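Local coordinates for protein beta-galactosidase (Trichoderma reesei, PDB 3OG2) that probably hydrolyses terminal non-reducing beta-D-galactose residues in beta-D-galactosides, as a glycoprotein enzyme of glycoside hydrolase family 35, at residues Arg591-Lys596 with Leu600-Asp605; Asp580-Asn585 with Gly616-Ile621; Asn627-Gly632 with His644-Ile649; Leu57-Phe62 with Gly984-Glu989. All coordinates share one frame; numbering follows the deposited sequence.

Contact 1: Arg591-Lys596 with Leu600-Asp605; sequences RSVAIK and LSVQAD
Arg591 grips Asp605 side-on, NE lying 2.8 Å from OD1 of Asp605 and NH2 2.8 Å from its OD2. Both oxygens stay close to the guanidinium plane, yet the carboxylate is turned 48° against it, and each oxygen is met from above the carboxylate plane. With CG set beside its backbone N (chi1 -66°) and the chain extended from there to NE, the arginine runs along the partner strand as far as the acid. This end is buried and further tied: NH2 also bridges to Asp60 and NH1 bonds His63, while Asp605 is held by Thr983 and Gly984. A leucine here would probably leave the buried Asp605 carboxylate, and that of Asp60, short of a positive mate.

The strands form a beta hairpin, their axes 4.7 Å apart and nearly antiparallel at 161°, with a classic beta bulge where Arg591 and Ser592 both face Gln603. The Gln603 carbonyl O takes a firm bond from Arg591 N at 2.8 Å and a weak one from Ser592 N at 3.4 Å. Beyond it the ladder is regular, Ser601 N giving a straight 2.8 Å bond to Ala594 O. Val593, Ile595, Leu600 and Val602 share one face, buried at Val593, Leu600 and Val602 and opening to solvent at Ile595; Val593 CG1 and Val602 CG2 lie side by side at 4.1 Å and pack on Ile584.

Ser592, Ala594, Ser601 and Gln603 make the looser, partly exposed face. There a water hydrogen-bonded to Ser592 OG at 2.9 Å donates to Ser601 O, while Gln603, bent at chi2, turns its NE2 away to bond Gly984 O.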
# COMPACT_ATOMS: atom_id res chain seq x y z
N ARG A 591 10.40 -2.66 -17.73
CA ARG A 591 10.74 -3.42 -16.56
C ARG A 591 12.24 -3.59 -16.41
O ARG A 591 12.74 -3.50 -15.28
CB ARG A 591 10.11 -4.83 -16.62
CG ARG A 591 8.58 -4.77 -16.55
CD ARG A 591 8.02 -6.23 -16.77
NE ARG A 591 6.57 -6.12 -16.69
CZ ARG A 591 5.89 -6.11 -15.56
NH1 ARG A 591 6.45 -6.28 -14.37
NH2 ARG A 591 4.57 -5.95 -15.64
N SER A 592 12.95 -3.87 -17.49
CA SER A 592 14.38 -4.19 -17.36
C SER A 592 14.99 -4.16 -18.74
O SER A 592 14.30 -4.26 -19.76
CB SER A 592 14.57 -5.61 -16.79
OG SER A 592 14.02 -6.61 -17.65
N VAL A 593 16.31 -4.10 -18.77
CA VAL A 593 17.12 -4.34 -19.96
C VAL A 593 18.22 -5.32 -19.58
O VAL A 593 18.62 -5.43 -18.39
CB VAL A 593 17.74 -3.06 -20.53
CG1 VAL A 593 16.61 -2.13 -20.99
CG2 VAL A 593 18.67 -2.41 -19.50
N ALA A 594 18.73 -6.01 -20.59
CA ALA A 594 19.87 -6.91 -20.38
C ALA A 594 20.64 -6.94 -21.70
O ALA A 594 20.07 -6.76 -22.80
CB ALA A 594 19.44 -8.30 -19.95
N ILE A 595 21.95 -7.19 -21.56
CA ILE A 595 22.79 -7.34 -22.72
C ILE A 595 23.19 -8.81 -22.84
O ILE A 595 23.62 -9.40 -21.85
CB ILE A 595 24.10 -6.53 -22.68
CG1 ILE A 595 23.92 -5.01 -22.78
CG2 ILE A 595 25.05 -7.05 -23.75
CD1 ILE A 595 22.81 -4.61 -23.73
N LYS A 596 23.08 -9.36 -24.03
CA LYS A 596 23.60 -10.73 -24.21
C LYS A 596 24.26 -10.73 -25.58
O LYS A 596 23.59 -10.56 -26.61
CB LYS A 596 22.54 -11.81 -24.10
CG LYS A 596 23.11 -13.12 -24.65
CD LYS A 596 23.26 -14.19 -23.58
CE LYS A 596 24.05 -15.38 -24.12
NZ LYS A 596 23.30 -16.22 -25.09
N LEU A 600 20.65 -6.12 -27.21
CA LEU A 600 19.97 -5.48 -26.08
C LEU A 600 18.56 -6.03 -25.99
O LEU A 600 17.80 -5.95 -26.97
CB LEU A 600 19.90 -3.98 -26.32
CG LEU A 600 19.09 -3.17 -25.28
CD1 LEU A 600 19.80 -3.16 -23.94
CD2 LEU A 600 18.82 -1.75 -25.74
N SER A 601 18.21 -6.61 -24.85
CA SER A 601 16.91 -7.23 -24.63
C SER A 601 16.12 -6.37 -23.67
O SER A 601 16.64 -6.09 -22.58
CB SER A 601 17.17 -8.63 -24.05
OG SER A 601 15.99 -9.35 -23.80
N VAL A 602 14.93 -5.96 -24.01
CA VAL A 602 14.11 -5.11 -23.18
C VAL A 602 12.86 -5.91 -22.75
O VAL A 602 12.24 -6.53 -23.62
CB VAL A 602 13.69 -3.88 -23.99
CG1 VAL A 602 12.86 -2.93 -23.12
CG2 VAL A 602 14.90 -3.16 -24.60
N GLN A 603 12.52 -5.82 -21.49
CA GLN A 603 11.23 -6.31 -21.05
C GLN A 603 10.30 -5.12 -20.80
O GLN A 603 10.71 -4.22 -20.06
CB GLN A 603 11.40 -7.14 -19.76
CG GLN A 603 12.22 -8.41 -19.99
CD GLN A 603 11.61 -9.39 -20.97
OE1 GLN A 603 12.30 -9.80 -21.94
NE2 GLN A 603 10.36 -9.81 -20.74
N ALA A 604 9.14 -5.13 -21.40
CA ALA A 604 8.28 -3.96 -21.42
C ALA A 604 6.79 -4.36 -21.39
O ALA A 604 6.49 -5.47 -21.83
CB ALA A 604 8.54 -3.17 -22.68
N ASP A 605 5.97 -3.45 -20.92
CA ASP A 605 4.52 -3.63 -21.04
C ASP A 605 3.95 -2.49 -21.88
O ASP A 605 4.43 -1.36 -21.82
CB ASP A 605 3.80 -3.63 -19.69
CG ASP A 605 4.10 -4.86 -18.87
OD1 ASP A 605 5.17 -5.48 -19.00
OD2 ASP A 605 3.20 -5.24 -18.02
O HOH W 1 15.76 -7.49 -19.82

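Contact 2: Asp580-Asn585 with Gly616-Ile621; sequences DSVIIN and GIPKGI
Val582 and Gly616 come closest in the backbone, CA to CA 5.5 Å, just where two neighbouring strands part. Their chains are joined here by a water rather than directly: it donates to Ser581 O at 2.8 Å and to Gly616 O at 2.7 Å, so each carbonyl has a hydrogen-bond partner. Gly616 has a positive phi (94°), at which a CB would press against the carbonyl O of the residue before it. Next to this point, Ile583 and Ile615 hydrogen-bond through their backbones within the antiparallel pair 583-585 and 612-615 in the sheet of domain 3. After Gly616 the chain swings out into a type II beta turn, Pro618 to Ile621, closed by Ile621 N bonding Pro618 O at 3.1 Å, with Gly620 at its third position.

The side-chain contact is slight, and only its longer pair is apolar. In the conformer described, one of two for Val582, CG1 lies beside its own backbone N (chi1 -57°). From there it approaches Gly616 O to 3.9 Å and, more loosely, Pro618 CD at 4.4 Å. Residues of strand 589-596 pack against the same groups: Val593 on Val582, and Ile595 on both Pro618 and Ile621.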
# COMPACT_ATOMS: atom_id res chain seq x y z
N ASP A 580 24.90 2.96 -14.56
CA ASP A 580 24.87 2.70 -16.00
C ASP A 580 23.43 2.36 -16.38
O ASP A 580 22.73 1.65 -15.64
CB ASP A 580 25.77 1.52 -16.32
CG ASP A 580 27.24 1.82 -16.14
OD1 ASP A 580 27.61 2.98 -15.89
OD2 ASP A 580 28.02 0.84 -16.24
N SER A 581 22.98 2.88 -17.49
CA SER A 581 21.56 2.77 -17.84
C SER A 581 21.36 2.80 -19.37
O SER A 581 22.34 3.01 -20.09
CB SER A 581 20.79 3.93 -17.21
OG SER A 581 21.12 5.15 -17.89
N VAL A 582 20.13 2.61 -19.80
CA VAL A 582 19.73 2.98 -21.16
C VAL A 582 18.46 3.80 -20.97
O VAL A 582 17.68 3.57 -20.02
CB VAL A 582 19.47 1.79 -22.09
CG1 VAL A 582 20.69 0.87 -22.18
CG2 VAL A 582 18.25 1.02 -21.63
N ILE A 583 18.27 4.79 -21.80
CA ILE A 583 17.12 5.67 -21.70
C ILE A 583 16.12 5.25 -22.78
O ILE A 583 16.53 5.09 -23.93
CB ILE A 583 17.51 7.15 -21.87
CG1 ILE A 583 18.48 7.60 -20.76
CG2 ILE A 583 16.27 8.03 -21.90
CD1 ILE A 583 19.15 8.93 -21.00
N ILE A 584 14.87 5.03 -22.38
CA ILE A 584 13.88 4.57 -23.37
C ILE A 584 12.70 5.52 -23.35
O ILE A 584 12.13 5.80 -22.29
CB ILE A 584 13.45 3.11 -23.11
CG1 ILE A 584 14.66 2.18 -23.23
CG2 ILE A 584 12.28 2.70 -24.02
CD1 ILE A 584 14.44 0.70 -23.01
N ASN A 585 12.33 6.00 -24.55
CA ASN A 585 11.15 6.86 -24.69
C ASN A 585 10.02 6.01 -25.27
O ASN A 585 10.14 5.59 -26.46
CB ASN A 585 11.52 8.04 -25.59
CG ASN A 585 10.32 8.84 -26.06
OD1 ASN A 585 9.27 8.82 -25.43
ND2 ASN A 585 10.51 9.52 -27.20
N GLY A 616 21.19 5.82 -26.08
CA GLY A 616 22.37 5.37 -25.34
C GLY A 616 22.64 3.92 -25.57
O GLY A 616 22.64 3.11 -24.65
N ILE A 617 22.86 3.51 -26.80
CA ILE A 617 23.14 2.11 -27.10
C ILE A 617 24.51 1.67 -26.60
O ILE A 617 25.45 2.34 -27.00
CB ILE A 617 23.06 1.95 -28.65
CG1 ILE A 617 21.77 2.55 -29.25
CG2 ILE A 617 23.28 0.49 -28.97
CD1 ILE A 617 20.53 2.06 -28.59
N PRO A 618 24.64 0.61 -25.78
CA PRO A 618 25.96 0.25 -25.29
C PRO A 618 26.85 -0.13 -26.48
O PRO A 618 26.45 -0.57 -27.59
CB PRO A 618 25.70 -0.93 -24.36
CG PRO A 618 24.24 -0.98 -24.15
CD PRO A 618 23.57 -0.26 -25.31
N LYS A 619 28.15 0.06 -26.24
CA LYS A 619 29.14 -0.20 -27.27
C LYS A 619 29.08 -1.62 -27.78
O LYS A 619 28.98 -2.55 -26.98
CB LYS A 619 30.54 0.06 -26.72
CG LYS A 619 31.58 0.25 -27.82
CD LYS A 619 32.30 1.59 -27.61
CE LYS A 619 32.58 2.26 -28.94
NZ LYS A 619 32.02 3.64 -28.99
N GLY A 620 29.18 -1.85 -29.09
CA GLY A 620 29.20 -3.25 -29.51
C GLY A 620 27.83 -3.86 -29.67
O GLY A 620 27.67 -5.02 -30.12
N ILE A 621 26.75 -3.16 -29.31
CA ILE A 621 25.42 -3.80 -29.46
C ILE A 621 24.76 -3.39 -30.76
O ILE A 621 24.72 -2.22 -31.13
CB ILE A 621 24.55 -3.37 -28.27
CG1 ILE A 621 24.90 -4.08 -26.97
CG2 ILE A 621 23.07 -3.52 -28.59
CD1 ILE A 621 25.88 -5.21 -26.90
O HOH W 2 23.69 2.14 -22.38

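Contact 3: Asn627-Gly632 with His644-Ile649; sequences NGKELG and HPAIEI
Where the hairpin of strands 629-635 and 641-643 ends and the chain leaves the domain 3 sheet, Leu631 of the first strand packs on Pro645 of the outgoing loop. Its CD1 methyl sits over the N-CA bond of the proline ring, Leu631 CD1 lying 3.6 Å from both Pro645 N and Pro645 CA and 4.1 Å from Pro645 CB. The leucine adopts the less common first torsion that places CG between the backbone N and the carbonyl carbon (chi1 77°), which carries the methyl across to the loop.

Polar groups on both sides of this apolar touch are joined through solvent. One water donates to Gly632 O at 2.7 Å and accepts from His644 N at 2.9 Å, linking the two backbones beyond Leu631. A second accepts from Ala646 N at 2.8 Å and, weakly, from Lys629 NZ at 3.4 Å. The lysine chain bends at chi3 (69°), and its ammonium NZ stops 3.6 Å from Ala646 CB, alongside the methyl, a contact without a hydrogen bond. The shared water links NZ to the Ala646 amide only weakly, so the lysine end is probably loosely fixed. The whole contact lies at the surface, with Lys629, His644 and Ala646 all exposed.

Beneath it, Leu631 also rests on Leu624 and Val626 of strand 623-626, the neighbour of its own strand. On the loop side Pro645 and Ile647 lie against Phe606, just past the end of strand 599-605, and Glu648 O bonds Tyr900 OH as the chain runs on toward strand 663-666.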
# COMPACT_ATOMS: atom_id res chain seq x y z
N ASN A 627 10.62 -8.21 -25.23
CA ASN A 627 9.83 -9.35 -24.70
C ASN A 627 10.14 -10.62 -25.45
O ASN A 627 9.28 -11.40 -25.82
CB ASN A 627 8.34 -9.06 -24.71
CG ASN A 627 8.03 -7.87 -23.81
OD1 ASN A 627 8.82 -7.48 -22.98
ND2 ASN A 627 6.83 -7.30 -23.98
N GLY A 628 11.45 -10.80 -25.68
CA GLY A 628 11.92 -12.05 -26.25
C GLY A 628 11.81 -12.11 -27.76
O GLY A 628 12.14 -13.16 -28.31
N LYS A 629 11.37 -11.07 -28.45
CA LYS A 629 11.19 -11.15 -29.89
C LYS A 629 12.15 -10.16 -30.54
O LYS A 629 12.11 -8.95 -30.27
CB LYS A 629 9.75 -10.77 -30.26
CG LYS A 629 8.58 -11.65 -29.87
CD LYS A 629 7.25 -11.04 -30.30
CE LYS A 629 6.96 -11.00 -31.78
NZ LYS A 629 5.85 -10.06 -32.19
N GLU A 630 13.04 -10.65 -31.40
CA GLU A 630 13.97 -9.76 -32.08
C GLU A 630 13.18 -8.83 -33.00
O GLU A 630 12.17 -9.22 -33.55
CB GLU A 630 15.03 -10.55 -32.87
CG GLU A 630 16.26 -9.65 -33.07
CD GLU A 630 17.07 -9.87 -34.32
OE1 GLU A 630 17.18 -11.07 -34.69
OE2 GLU A 630 17.61 -8.90 -34.92
N LEU A 631 13.68 -7.63 -33.17
CA LEU A 631 13.12 -6.74 -34.19
C LEU A 631 14.09 -5.68 -34.65
O LEU A 631 15.05 -5.33 -34.00
CB LEU A 631 11.85 -6.08 -33.71
CG LEU A 631 12.00 -4.91 -32.73
CD1 LEU A 631 10.63 -4.31 -32.57
CD2 LEU A 631 12.62 -5.41 -31.45
N GLY A 632 13.78 -5.26 -35.87
CA GLY A 632 14.60 -4.20 -36.45
C GLY A 632 14.27 -2.86 -35.88
O GLY A 632 13.37 -2.65 -35.05
N HIS A 644 9.45 -0.54 -33.55
CA HIS A 644 7.99 -0.60 -33.58
C HIS A 644 7.54 -2.00 -33.21
O HIS A 644 7.12 -2.77 -34.09
CB HIS A 644 7.50 -0.25 -35.01
CG HIS A 644 7.99 1.11 -35.39
ND1 HIS A 644 7.33 2.27 -34.98
CD2 HIS A 644 9.07 1.55 -36.07
CE1 HIS A 644 7.97 3.34 -35.40
NE2 HIS A 644 9.03 2.93 -36.08
N PRO A 645 7.67 -2.38 -31.95
CA PRO A 645 7.24 -3.72 -31.54
C PRO A 645 5.76 -3.92 -31.85
O PRO A 645 4.90 -3.02 -31.82
CB PRO A 645 7.48 -3.75 -30.03
CG PRO A 645 7.64 -2.33 -29.63
CD PRO A 645 8.15 -1.56 -30.82
N ALA A 646 5.43 -5.18 -32.12
CA ALA A 646 4.04 -5.60 -32.32
C ALA A 646 3.27 -5.33 -31.04
O ALA A 646 3.72 -5.71 -29.96
CB ALA A 646 3.95 -7.08 -32.68
N ILE A 647 2.16 -4.65 -31.14
CA ILE A 647 1.27 -4.42 -30.01
C ILE A 647 -0.16 -4.65 -30.47
O ILE A 647 -0.70 -3.82 -31.18
CB ILE A 647 1.43 -3.00 -29.40
CG1 ILE A 647 2.88 -2.74 -28.98
CG2 ILE A 647 0.41 -2.76 -28.29
CD1 ILE A 647 3.17 -1.27 -28.80
N GLU A 648 -0.74 -5.77 -30.13
CA GLU A 648 -2.15 -6.01 -30.40
C GLU A 648 -2.85 -5.99 -29.05
O GLU A 648 -2.41 -6.71 -28.13
CB GLU A 648 -2.30 -7.37 -31.05
CG GLU A 648 -1.40 -7.54 -32.29
CD GLU A 648 -2.30 -7.33 -33.50
OE1 GLU A 648 -2.44 -8.26 -34.33
OE2 GLU A 648 -2.84 -6.19 -33.48
N ILE A 649 -3.89 -5.19 -28.89
CA ILE A 649 -4.68 -5.20 -27.64
C ILE A 649 -6.00 -5.88 -27.98
O ILE A 649 -6.81 -5.33 -28.75
CB ILE A 649 -4.89 -3.77 -27.11
CG1 ILE A 649 -3.55 -3.02 -26.93
CG2 ILE A 649 -5.73 -3.73 -25.84
CD1 ILE A 649 -2.59 -3.66 -25.94
O HOH W 3 7.44 -7.05 -32.46
O HOH W 4 10.91 -1.84 -35.66

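Contact 4: Leu57-Phe62 with Gly984-Glu989; sequences LYLDVF and GRERVE
Leu57 and Val988 (CA to CA 6.4 Å) and Asp60 and Arg985 (also 6.4 Å) face each other as the irregular segment 984-989 passes the first turn of helix 58-66 in the opposite sense. Leu57 CD2 meets Val988 CG2 at 3.6 Å. That same CG2 lies 3.6 Å above the centre of the Arg985 guanidinium, so one valine methyl meets both the leucine and, from another side, a face of the flat cation. Arg985 reaches beneath the valine because its chain, once past chi1 (72°), is extended throughout.

Leu59 and Glu986 pack with their aliphatic parts: Leu59 CD2 touches Glu986 CG at 3.4 Å, a close methyl-to-methylene contact between a buried leucine and the exposed Glu986. Asp60 and Arg985, though opposite in charge, do not pair directly, since Asp60 OD2 and Arg985 NH1 are 5.7 Å apart. A water spans the gap, accepting from NH1 at 2.9 Å and donating a weak bond to OD2. Each charge has firmer mates: Asp60 bridges to Lys64 and Arg352, with Arg591 a further positive neighbour, a surround that would probably favour its ionised form, and Arg985 NH2 pairs with Glu945 and the Ala897 carbonyl.

Helix 58-66 links the adjacent parallel strands 38-47 and 72-76 in a beta-alpha-beta crossover of the TIM barrel. Its other flank packs on helix 98-107, where Phe62 lies on Ala103, Ala104 and Ala107 and the Tyr58 ring meets that of Phe100 edge-to-face. The covering segment follows strand 981-982, so a late part of the chain lies across an early barrel helix.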
# COMPACT_ATOMS: atom_id res chain seq x y z
N LEU A 57 3.83 -12.45 -7.95
CA LEU A 57 3.57 -11.06 -8.33
C LEU A 57 4.41 -10.06 -7.56
O LEU A 57 4.39 -8.88 -7.93
CB LEU A 57 2.07 -10.73 -8.10
CG LEU A 57 1.19 -11.26 -9.25
CD1 LEU A 57 -0.27 -11.02 -8.87
CD2 LEU A 57 1.53 -10.58 -10.58
N TYR A 58 5.17 -10.47 -6.54
CA TYR A 58 6.02 -9.44 -5.92
C TYR A 58 6.98 -8.82 -6.90
O TYR A 58 7.19 -7.60 -6.86
CB TYR A 58 6.81 -10.06 -4.76
CG TYR A 58 5.94 -10.52 -3.61
CD1 TYR A 58 4.85 -9.75 -3.19
CD2 TYR A 58 6.24 -11.72 -2.96
CE1 TYR A 58 4.05 -10.19 -2.12
CE2 TYR A 58 5.45 -12.16 -1.88
CZ TYR A 58 4.37 -11.38 -1.48
OH TYR A 58 3.58 -11.79 -0.40
N LEU A 59 7.53 -9.58 -7.84
CA LEU A 59 8.46 -9.01 -8.80
C LEU A 59 7.76 -8.01 -9.70
O LEU A 59 8.37 -7.03 -10.13
CB LEU A 59 9.12 -10.11 -9.65
CG LEU A 59 10.25 -9.64 -10.56
CD1 LEU A 59 11.43 -8.96 -9.84
CD2 LEU A 59 10.74 -10.83 -11.40
N ASP A 60 6.50 -8.25 -10.03
CA ASP A 60 5.74 -7.24 -10.79
C ASP A 60 5.71 -5.93 -10.07
O ASP A 60 6.01 -4.87 -10.66
CB ASP A 60 4.33 -7.79 -11.05
CG ASP A 60 3.53 -6.80 -11.88
OD1 ASP A 60 4.04 -6.33 -12.94
OD2 ASP A 60 2.38 -6.48 -11.52
N VAL A 61 5.35 -5.95 -8.79
CA VAL A 61 5.29 -4.65 -8.10
C VAL A 61 6.70 -4.12 -7.95
O VAL A 61 6.88 -2.87 -8.10
CB VAL A 61 4.50 -4.88 -6.82
CG1 VAL A 61 3.00 -4.85 -7.09
CG2 VAL A 61 4.83 -6.24 -6.24
N PHE A 62 7.72 -4.90 -7.68
CA PHE A 62 9.08 -4.34 -7.56
C PHE A 62 9.55 -3.75 -8.88
O PHE A 62 10.23 -2.72 -8.87
CB PHE A 62 10.08 -5.40 -7.09
CG PHE A 62 10.09 -5.72 -5.62
CD1 PHE A 62 9.74 -6.99 -5.18
CD2 PHE A 62 10.46 -4.81 -4.66
CE1 PHE A 62 9.77 -7.30 -3.82
CE2 PHE A 62 10.51 -5.11 -3.31
CZ PHE A 62 10.17 -6.37 -2.87
N GLY A 984 5.58 -8.01 -20.42
CA GLY A 984 6.90 -8.61 -20.37
C GLY A 984 7.22 -9.05 -18.95
O GLY A 984 8.38 -9.30 -18.67
N ARG A 985 6.20 -9.16 -18.07
CA ARG A 985 6.43 -9.63 -16.71
C ARG A 985 6.87 -11.06 -16.67
O ARG A 985 6.72 -11.83 -17.65
CB ARG A 985 5.11 -9.51 -15.92
CG ARG A 985 4.09 -10.57 -16.37
CD ARG A 985 2.75 -10.29 -15.69
NE ARG A 985 1.75 -11.20 -16.29
CZ ARG A 985 0.49 -11.25 -15.87
NH1 ARG A 985 0.07 -10.49 -14.86
NH2 ARG A 985 -0.37 -12.08 -16.47
N GLU A 986 7.37 -11.49 -15.52
CA GLU A 986 7.60 -12.91 -15.28
C GLU A 986 6.25 -13.56 -15.01
O GLU A 986 5.31 -12.97 -14.46
CB GLU A 986 8.52 -13.13 -14.08
CG GLU A 986 9.91 -12.59 -14.23
CD GLU A 986 10.77 -13.08 -15.36
OE1 GLU A 986 10.79 -14.32 -15.54
OE2 GLU A 986 11.44 -12.31 -16.08
N ARG A 987 6.10 -14.81 -15.43
CA ARG A 987 4.82 -15.50 -15.39
C ARG A 987 4.28 -15.64 -13.97
O ARG A 987 5.04 -15.85 -13.02
CB ARG A 987 4.98 -16.88 -16.07
CG ARG A 987 4.98 -16.73 -17.60
CD ARG A 987 4.63 -17.94 -18.41
NE ARG A 987 5.72 -18.39 -19.25
CZ ARG A 987 6.94 -18.04 -19.55
NH1 ARG A 987 7.58 -16.98 -19.07
NH2 ARG A 987 7.58 -18.82 -20.44
N VAL A 988 2.96 -15.54 -13.88
CA VAL A 988 2.25 -15.67 -12.61
C VAL A 988 1.84 -17.12 -12.39
O VAL A 988 1.16 -17.70 -13.20
CB VAL A 988 1.00 -14.78 -12.55
CG1 VAL A 988 0.32 -14.87 -11.17
CG2 VAL A 988 1.32 -13.33 -12.87
N GLU A 989 2.29 -17.66 -11.28
CA GLU A 989 1.95 -19.03 -10.94
C GLU A 989 0.71 -19.05 -10.09
O GLU A 989 0.56 -18.23 -9.15
CB GLU A 989 3.11 -19.65 -10.14
CG GLU A 989 4.36 -19.72 -11.02
CD GLU A 989 5.32 -20.73 -10.47
OE1 GLU A 989 4.82 -21.61 -9.73
OE2 GLU A 989 6.54 -20.60 -10.76
O HOH W 5 0.97 -8.02 -13.65

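Overall arrangement
From the N terminus, 57-62 comes first, on a helix of the TIM barrel, and waits 921 residues for 984-989; the long loop closed by contact 4 therefore encloses the other three. Within it, 580-585 opens contact 2, which ends at 616-621 and surrounds the tight hairpin of contact 1. Contact 3 follows in series, from 627-632 to 644-649. Contacts 1, 2 and 3 all reach the eight-stranded domain 3 sheet, and contact 1 touches each of the others: by apolar packing with contact 2, through Asn627 with contact 3, and by a salt bridge and a hydrogen bond with contact 4, joining sheet to barrel. Contacts 2 and 4 stay about 12 Å apart at their nearest atoms.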